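Local coordinates for similar to hydroxylamine oxidoreductase (Kuenenia stuttgartiensis, PDB 6H5L), which acts as a multi-haem c-type reductase related to hydroxylamine oxidoreductase, within a 60-haem complex from an anammox bacterium that carries an extended electron transfer pathway, at the interface of chains A and B. Sequence-based numbering; all coordinates share one arbitrary frame. Chains: chain A/B, Similar to hydroxylamine oxidoreductase.

The interface of chains A and B. Residues chain A 211, 214, 227-228, 230-231, 234; chain B 246-248, 251, 479-480.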
loop_
_atom_site.group_PDB
_atom_site.type_symbol
_atom_site.label_atom_id
_atom_site.label_comp_id
_atom_site.label_asym_id
_atom_site.label_seq_id
_atom_site.Cartn_x
_atom_site.Cartn_y
_atom_site.Cartn_z
ATOM N N VAL A 211 16.185 -24.795 -26.901
ATOM C CA VAL A 211 15.149 -25.764 -27.231
ATOM C C VAL A 211 14.215 -25.980 -26.046
ATOM O O VAL A 211 13.017 -26.227 -26.226
ATOM C CB VAL A 211 15.797 -27.076 -27.715
ATOM C CG1 VAL A 211 15.344 -28.275 -26.890
ATOM C CG2 VAL A 211 15.530 -27.280 -29.195
ATOM N N THR A 214 13.757 -21.023 -24.378
ATOM C CA THR A 214 13.628 -20.635 -25.777
ATOM C C THR A 214 14.471 -19.405 -26.104
ATOM O O THR A 214 15.237 -18.891 -25.282
ATOM C CB THR A 214 12.166 -20.382 -26.134
ATOM O OG1 THR A 214 11.542 -19.605 -25.104
ATOM C CG2 THR A 214 11.421 -21.701 -26.313
ATOM N N GLU A 227 6.161 -27.275 -19.424
ATOM C CA GLU A 227 5.696 -26.963 -20.772
ATOM C C GLU A 227 6.839 -26.783 -21.763
ATOM O O GLU A 227 6.605 -26.844 -22.976
ATOM C CB GLU A 227 4.821 -25.706 -20.754
ATOM C CG GLU A 227 3.411 -25.910 -20.203
ATOM C CD GLU A 227 3.364 -25.987 -18.686
ATOM O OE1 GLU A 227 2.256 -26.165 -18.133
ATOM O OE2 GLU A 227 4.428 -25.865 -18.045
ATOM N N ALA A 228 8.065 -26.562 -21.284
ATOM C CA ALA A 228 9.195 -26.386 -22.188
ATOM C C ALA A 228 9.554 -27.664 -22.935
ATOM O O ALA A 228 10.202 -27.591 -23.984
ATOM C CB ALA A 228 10.414 -25.880 -21.414
ATOM N N MET A 230 7.132 -30.044 -23.820
ATOM C CA MET A 230 5.938 -30.680 -24.362
ATOM C C MET A 230 5.756 -30.455 -25.859
ATOM O O MET A 230 4.956 -31.163 -26.480
ATOM C CB MET A 230 4.702 -30.194 -23.600
ATOM C CG MET A 230 4.854 -30.290 -22.090
ATOM S SD MET A 230 3.280 -30.279 -21.212
ATOM C CE MET A 230 2.436 -28.950 -22.059
ATOM N N THR A 231 6.468 -29.495 -26.453
ATOM C CA THR A 231 6.386 -29.322 -27.900
ATOM C C THR A 231 6.977 -30.520 -28.637
ATOM O O THR A 231 6.483 -30.896 -29.707
ATOM C CB THR A 231 7.090 -28.026 -28.313
ATOM O OG1 THR A 231 6.427 -26.911 -27.703
ATOM C CG2 THR A 231 7.067 -27.847 -29.825
ATOM N N MET A 234 5.532 -35.446 -27.112
ATOM C CA MET A 234 4.111 -35.740 -27.198
ATOM C C MET A 234 3.896 -36.716 -28.342
ATOM O O MET A 234 4.791 -36.957 -29.154
ATOM C CB MET A 234 3.287 -34.465 -27.407
ATOM C CG MET A 234 3.732 -33.644 -28.610
ATOM S SD MET A 234 2.654 -32.244 -28.968
ATOM C CE MET A 234 1.161 -33.089 -29.482
ATOM N N GLU B 246 0.271 -26.442 -28.819
ATOM C CA GLU B 246 1.446 -27.233 -28.483
ATOM C C GLU B 246 2.702 -26.767 -29.205
ATOM O O GLU B 246 3.755 -27.394 -29.048
ATOM C CB GLU B 246 1.190 -28.712 -28.785
ATOM C CG GLU B 246 -0.051 -29.261 -28.100
ATOM C CD GLU B 246 -0.087 -28.941 -26.617
ATOM O OE1 GLU B 246 0.945 -29.127 -25.940
ATOM O OE2 GLU B 246 -1.147 -28.497 -26.129
ATOM N N SER B 247 2.622 -25.697 -29.992
ATOM C CA SER B 247 3.820 -25.121 -30.579
ATOM C C SER B 247 4.521 -24.222 -29.562
ATOM O O SER B 247 3.970 -23.876 -28.513
ATOM C CB SER B 247 3.479 -24.326 -31.840
ATOM O OG SER B 247 2.759 -23.147 -31.523
ATOM N N LYS B 248 5.762 -23.842 -29.881
ATOM C CA LYS B 248 6.481 -22.899 -29.028
ATOM C C LYS B 248 5.740 -21.572 -28.923
ATOM O O LYS B 248 5.796 -20.909 -27.881
ATOM C CB LYS B 248 7.898 -22.679 -29.555
ATOM C CG LYS B 248 8.849 -23.839 -29.297
ATOM C CD LYS B 248 9.033 -24.088 -27.806
ATOM C CE LYS B 248 10.113 -25.127 -27.544
ATOM N NZ LYS B 248 10.309 -25.385 -26.089
ATOM N N LYS B 251 2.967 -22.581 -26.342
ATOM C CA LYS B 251 3.513 -22.883 -25.022
ATOM C C LYS B 251 3.984 -21.616 -24.319
ATOM O O LYS B 251 3.800 -21.465 -23.105
ATOM C CB LYS B 251 4.658 -23.889 -25.140
ATOM C CG LYS B 251 4.202 -25.318 -25.377
ATOM C CD LYS B 251 3.310 -25.787 -24.240
ATOM C CE LYS B 251 2.025 -26.397 -24.766
ATOM N NZ LYS B 251 0.993 -26.525 -23.702
ATOM N N GLN B 479 4.231 -27.117 -35.278
ATOM C CA GLN B 479 4.117 -28.206 -34.310
ATOM C C GLN B 479 4.659 -29.461 -34.986
ATOM O O GLN B 479 3.994 -30.047 -35.846
ATOM C CB GLN B 479 2.676 -28.390 -33.842
ATOM C CG GLN B 479 2.548 -28.725 -32.364
ATOM C CD GLN B 479 3.359 -29.943 -31.968
ATOM O OE1 GLN B 479 3.312 -30.976 -32.633
ATOM N NE2 GLN B 479 4.115 -29.824 -30.883
ATOM N N GLN B 480 5.868 -29.872 -34.594
ATOM C CA GLN B 480 6.553 -30.947 -35.305
ATOM C C GLN B 480 5.872 -32.296 -35.110
ATOM O O GLN B 480 5.888 -33.131 -36.023
ATOM C CB GLN B 480 8.016 -31.026 -34.865
ATOM C CG GLN B 480 8.233 -31.019 -33.359
ATOM C CD GLN B 480 8.547 -29.636 -32.820
ATOM O OE1 GLN B 480 7.787 -28.690 -33.024
ATOM N NE2 GLN B 480 9.677 -29.512 -32.134
#
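Two lysines of helix 248-256 of chain B, the loop at B:Glu246, and B:Gln479 and B:Gln480, where helix 480-513 begins, meet the A:Val211/A:Thr214 loop and the 3-10 helix 226-229 of chain A with the loop after it. This patch of a contact that is not an exact two-fold probably helps hold neighbouring copies together in the multi-haem assembly. The side-chain nitrogen NZ of B:Lys248 bridges two carbonyls, donating to A:Val211 O at 2.8 Å, from above the carbonyl plane, and to A:Ala228 O at 3.1 Å, here in plane on a lone pair. After a bend at chi2 (-62°) the lysine chain runs straight to its tip, and its CD lies 3.7 Å from the methyl CG2 of A:Thr214, the two side chains crossing obliquely. An alanine in place of B:Lys248 would remove both bonds and the CD packing, and would probably loosen the tie between two separate stretches of chain A.

A:Thr231, the residue with most surface hidden here, is held through both its hydroxyl and its backbone carbonyl. Its OG1, anti to its own carbonyl carbon, donates to B:Glu246 O at 3.0 Å, while its backbone O accepts B:Gln479 NE2 at 2.9 Å on an in-plane lone pair. Its methyl CG2 rests against the amide of B:Gln480. The B:Gln479 amide also bonds B:Glu246 O, nearly straight at 166° against 138° across the interface; both donors approach that carbonyl from above its plane. A:Met234 meets B:Gln479 tip to tip, its sulfur also packing on B:Glu246 CB.

B:Lys251, bent at chi2 and chi3, slides antiparallel past A:Thr231 and crosses A:Glu227 and A:Met230 at about right angles. The A:Met230 methyl CE sits 3.7 Å from B:Lys251 CE; the lysine tip beside it is likely steadied by a salt bridge within chain B, NZ to the carboxylate OE1 of B:Glu246 at 3.4 Å.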